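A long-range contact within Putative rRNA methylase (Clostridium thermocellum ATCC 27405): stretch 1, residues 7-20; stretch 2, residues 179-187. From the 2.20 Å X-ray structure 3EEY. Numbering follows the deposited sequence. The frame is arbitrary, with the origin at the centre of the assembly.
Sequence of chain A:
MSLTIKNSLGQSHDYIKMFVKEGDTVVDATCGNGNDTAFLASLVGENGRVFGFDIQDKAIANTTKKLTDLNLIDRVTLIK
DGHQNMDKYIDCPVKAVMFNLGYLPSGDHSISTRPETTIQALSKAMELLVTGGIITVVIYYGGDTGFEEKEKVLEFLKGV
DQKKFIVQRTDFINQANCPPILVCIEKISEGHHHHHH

Stretch 1 7-20: NSLGQSHDYIKMFV
Stretch 2 179-187: PPILVCIEK

A helix laid along a β-strand meets it mainly with the residues that recur on one side of each, and the pairing of residues 7-20 with residues 179-187 in this putative rRNA methylase is a compact example. The helix begins at Ser8, with phi/psi near -62°/-41° from Ser8 to Met18; in the strand, 181-187, phi runs from -103° to -121° through Glu186, with Lys187 at -76°, and psi from 121° to 136°. Their N-to-C directions lie 21° apart, so the two segments run nearly parallel, with a closest axial approach of 7.9 Å. They are tighter at their beginnings than at their ends: the CA atoms of Ser8 and Leu182 are 5.0 Å apart, those of Phe19 and Glu186 9.9 Å. Together they bury 383 Å², although touching residues are at least 167 positions apart in sequence.

Leu182 covers the most surface. Its CA-to-CB bond points toward the helix, and the t, p rotamer (chi1 177°, chi2 65°) directs its two methyls to different residues of the helix. Leu182 CD1 lies 3.8 Å from Ser12 CB, while Leu182 CD2 lies 3.7 Å from Gln11 CB and 4.0 Å from Tyr15 CD1. The helical repeat brings Gln11, Ser12 and Tyr15 within reach of this single leucine. Ser12 itself adopts the p rotamer, Ser12 OG donating to Leu9 O at 2.6 Å.

Ser8, the second large contributor, supplies the polar anchor. In the m rotamer (chi1 -65°) its OG donates to Pro180 O at 2.6 Å, tying the first turn of the helix to the residue just before the strand. A short distance does not by itself make a hydrogen bond: Ser8 OG is also 3.2 Å from Leu182 N, but the angle is poor. A water reinforces the anchor, accepting from Ser8 N at 2.9 Å and donating to Pro180 O at 3.0 Å. Thus the carbonyl of Pro180 receives both a direct and a water-mediated link from the same serine. Just upstream, Asn7 (chi1 64°, p) caps the helix, its OD1 accepting from Gly10 N at 3.0 Å; the turns that follow are built from backbone bonds such as Ser12 N to Ser8 O and Tyr15 N to Gln11 O, both 2.9 Å.

Farther along, the alternation of the strand takes over. Leu182, Cys184 and Glu186 all direct CA-to-CB toward the helix, whereas Val183 and Ile185 make no contact with it. Cys184, with chi1 -71° (m), places SG over one face of the Tyr15 ring (chi1 -86°, m; chi2 102°), 3.6 Å from the ring centroid and 11° off its normal, an almost axial sulfur-aromatic arrangement. Glu186, extended through t, t (chi1 -171°, chi2 -167°), ends the series: its OE2 reaches the edge of the Phe19 ring (chi1 -80°, m; chi2 -100°), 3.6 Å from Phe19 CE1. The long side chains of Phe19 and Glu186 meet where the backbones are farthest apart in this register.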

# COMPACT_ATOMS: atom_id res chain seq x y z
N ASN A 7 -9.70 -1.55 2.82
CA ASN A 7 -9.10 -2.88 2.97
C ASN A 7 -8.49 -3.36 1.65
O ASN A 7 -8.64 -2.70 0.62
CB ASN A 7 -10.12 -3.89 3.53
CG ASN A 7 -11.31 -4.12 2.61
OD1 ASN A 7 -11.41 -3.57 1.51
ND2 ASN A 7 -12.23 -4.96 3.06
N SER A 8 -7.82 -4.51 1.69
CA SER A 8 -7.13 -5.06 0.52
C SER A 8 -8.04 -5.22 -0.69
O SER A 8 -7.68 -4.78 -1.79
CB SER A 8 -6.47 -6.38 0.88
OG SER A 8 -5.45 -6.17 1.84
N LEU A 9 -9.22 -5.80 -0.48
CA LEU A 9 -10.22 -5.93 -1.53
C LEU A 9 -10.60 -4.61 -2.20
O LEU A 9 -10.63 -4.53 -3.43
CB LEU A 9 -11.47 -6.63 -0.99
CG LEU A 9 -12.61 -6.94 -1.98
CD1 LEU A 9 -12.17 -7.90 -3.10
CD2 LEU A 9 -13.80 -7.51 -1.23
N GLY A 10 -10.86 -3.58 -1.40
CA GLY A 10 -11.17 -2.25 -1.91
C GLY A 10 -10.01 -1.58 -2.61
O GLY A 10 -10.20 -0.88 -3.60
N GLN A 11 -8.80 -1.79 -2.09
CA GLN A 11 -7.57 -1.24 -2.65
C GLN A 11 -7.17 -1.86 -3.99
O GLN A 11 -6.64 -1.16 -4.86
CB GLN A 11 -6.43 -1.37 -1.65
CG GLN A 11 -6.48 -0.35 -0.53
CD GLN A 11 -5.18 -0.25 0.21
OE1 GLN A 11 -4.12 -0.03 -0.38
NE2 GLN A 11 -5.25 -0.42 1.52
N SER A 12 -7.43 -3.17 -4.16
CA SER A 12 -7.22 -3.85 -5.45
C SER A 12 -7.98 -3.18 -6.60
O SER A 12 -7.43 -2.95 -7.67
CB SER A 12 -7.57 -5.33 -5.36
OG SER A 12 -8.96 -5.55 -5.19
N HIS A 13 -9.24 -2.83 -6.35
CA HIS A 13 -10.06 -2.09 -7.31
C HIS A 13 -9.51 -0.70 -7.62
O HIS A 13 -9.51 -0.28 -8.78
CB HIS A 13 -11.49 -1.99 -6.79
CG HIS A 13 -12.26 -3.26 -6.89
ND1 HIS A 13 -13.51 -3.33 -7.46
CD2 HIS A 13 -11.97 -4.52 -6.48
CE1 HIS A 13 -13.95 -4.57 -7.41
NE2 HIS A 13 -13.03 -5.31 -6.82
N ASP A 14 -9.04 0.01 -6.59
CA ASP A 14 -8.41 1.32 -6.74
C ASP A 14 -7.14 1.28 -7.60
O ASP A 14 -6.93 2.17 -8.42
CB ASP A 14 -8.09 1.94 -5.37
CG ASP A 14 -9.33 2.50 -4.67
OD1 ASP A 14 -10.44 2.44 -5.24
OD2 ASP A 14 -9.18 3.01 -3.55
N TYR A 15 -6.31 0.26 -7.38
CA TYR A 15 -5.11 0.03 -8.18
C TYR A 15 -5.42 -0.33 -9.63
O TYR A 15 -4.70 0.08 -10.53
CB TYR A 15 -4.23 -1.06 -7.56
CG TYR A 15 -3.28 -0.55 -6.50
CD1 TYR A 15 -3.56 -0.71 -5.14
CD2 TYR A 15 -2.10 0.10 -6.86
CE1 TYR A 15 -2.68 -0.23 -4.17
CE2 TYR A 15 -1.21 0.58 -5.89
CZ TYR A 15 -1.51 0.41 -4.55
OH TYR A 15 -0.65 0.88 -3.58
N ILE A 16 -6.50 -1.08 -9.84
CA ILE A 16 -6.92 -1.48 -11.18
C ILE A 16 -7.46 -0.27 -11.96
O ILE A 16 -7.11 -0.08 -13.12
CB ILE A 16 -7.93 -2.69 -11.16
CG1 ILE A 16 -7.26 -3.99 -10.69
CG2 ILE A 16 -8.57 -2.91 -12.50
CD1 ILE A 16 -6.12 -4.52 -11.55
N LYS A 17 -8.27 0.56 -11.30
CA LYS A 17 -8.78 1.82 -11.87
C LYS A 17 -7.66 2.78 -12.34
O LYS A 17 -7.83 3.46 -13.35
CB LYS A 17 -9.68 2.55 -10.86
CG LYS A 17 -11.16 2.19 -10.93
CD LYS A 17 -11.84 2.31 -9.56
CE LYS A 17 -11.57 3.64 -8.85
NZ LYS A 17 -12.77 4.51 -8.77
N MET A 18 -6.55 2.82 -11.60
CA MET A 18 -5.34 3.60 -11.96
C MET A 18 -4.73 3.19 -13.29
O MET A 18 -4.18 4.02 -14.01
CB MET A 18 -4.24 3.42 -10.90
CG MET A 18 -4.30 4.30 -9.66
SD MET A 18 -3.06 3.76 -8.43
CE MET A 18 -1.54 4.43 -9.11
N PHE A 19 -4.81 1.90 -13.60
CA PHE A 19 -4.03 1.33 -14.70
C PHE A 19 -4.87 1.00 -15.93
O PHE A 19 -4.39 1.08 -17.05
CB PHE A 19 -3.32 0.07 -14.22
CG PHE A 19 -2.07 0.34 -13.44
CD1 PHE A 19 -0.83 0.23 -14.05
CD2 PHE A 19 -2.11 0.68 -12.09
CE1 PHE A 19 0.34 0.47 -13.35
CE2 PHE A 19 -0.95 0.92 -11.37
CZ PHE A 19 0.29 0.81 -12.01
N VAL A 20 -6.12 0.61 -15.72
CA VAL A 20 -6.97 0.14 -16.81
C VAL A 20 -7.74 1.29 -17.44
O VAL A 20 -8.45 2.02 -16.76
CB VAL A 20 -7.94 -0.97 -16.32
CG1 VAL A 20 -8.92 -1.39 -17.42
CG2 VAL A 20 -7.17 -2.16 -15.85
N PRO A 179 -6.53 -10.61 8.48
CA PRO A 179 -7.04 -9.65 7.51
C PRO A 179 -6.39 -9.94 6.15
O PRO A 179 -5.19 -10.24 6.08
CB PRO A 179 -6.57 -8.30 8.07
CG PRO A 179 -5.40 -8.63 8.93
CD PRO A 179 -5.71 -9.96 9.52
N PRO A 180 -7.20 -9.94 5.07
CA PRO A 180 -6.68 -10.21 3.72
C PRO A 180 -5.52 -9.30 3.31
O PRO A 180 -5.50 -8.11 3.64
CB PRO A 180 -7.91 -9.99 2.82
CG PRO A 180 -9.07 -10.23 3.72
CD PRO A 180 -8.66 -9.71 5.07
N ILE A 181 -4.57 -9.89 2.61
CA ILE A 181 -3.34 -9.22 2.19
C ILE A 181 -3.41 -8.84 0.71
O ILE A 181 -3.85 -9.64 -0.09
CB ILE A 181 -2.14 -10.15 2.45
CG1 ILE A 181 -1.86 -10.23 3.95
CG2 ILE A 181 -0.90 -9.71 1.69
CD1 ILE A 181 -0.93 -11.35 4.33
N LEU A 182 -2.99 -7.62 0.36
CA LEU A 182 -2.90 -7.20 -1.04
C LEU A 182 -1.47 -7.20 -1.58
O LEU A 182 -0.61 -6.53 -1.04
CB LEU A 182 -3.50 -5.80 -1.23
CG LEU A 182 -3.41 -5.22 -2.65
CD1 LEU A 182 -4.23 -6.02 -3.67
CD2 LEU A 182 -3.82 -3.77 -2.65
N VAL A 183 -1.24 -7.93 -2.66
CA VAL A 183 0.02 -7.85 -3.39
C VAL A 183 -0.23 -7.19 -4.75
O VAL A 183 -1.15 -7.55 -5.46
CB VAL A 183 0.71 -9.23 -3.53
CG1 VAL A 183 2.04 -9.09 -4.22
CG2 VAL A 183 0.95 -9.86 -2.17
N CYS A 184 0.57 -6.17 -5.06
CA CYS A 184 0.51 -5.51 -6.35
C CYS A 184 1.80 -5.77 -7.11
O CYS A 184 2.88 -5.47 -6.61
CB CYS A 184 0.33 -4.00 -6.17
SG CYS A 184 -1.28 -3.54 -5.59
N ILE A 185 1.68 -6.36 -8.29
CA ILE A 185 2.83 -6.61 -9.16
C ILE A 185 2.71 -5.72 -10.39
O ILE A 185 1.73 -5.80 -11.11
CB ILE A 185 2.88 -8.09 -9.62
CG1 ILE A 185 2.77 -9.03 -8.41
CG2 ILE A 185 4.14 -8.36 -10.43
CD1 ILE A 185 2.26 -10.40 -8.76
N GLU A 186 3.71 -4.88 -10.62
CA GLU A 186 3.73 -4.00 -11.80
C GLU A 186 4.96 -4.27 -12.63
O GLU A 186 6.07 -4.24 -12.11
CB GLU A 186 3.73 -2.53 -11.39
CG GLU A 186 3.52 -1.59 -12.58
CD GLU A 186 3.82 -0.14 -12.29
OE1 GLU A 186 3.98 0.24 -11.12
OE2 GLU A 186 3.90 0.65 -13.26
N LYS A 187 4.77 -4.52 -13.93
CA LYS A 187 5.89 -4.71 -14.85
C LYS A 187 6.52 -3.37 -15.17
O LYS A 187 5.84 -2.43 -15.56
CB LYS A 187 5.44 -5.42 -16.13
CG LYS A 187 6.57 -5.72 -17.11
CD LYS A 187 6.09 -6.49 -18.34
CE LYS A 187 6.36 -7.97 -18.19
NZ LYS A 187 5.88 -8.82 -19.32
O HOH W 1 -8.06 -6.49 3.83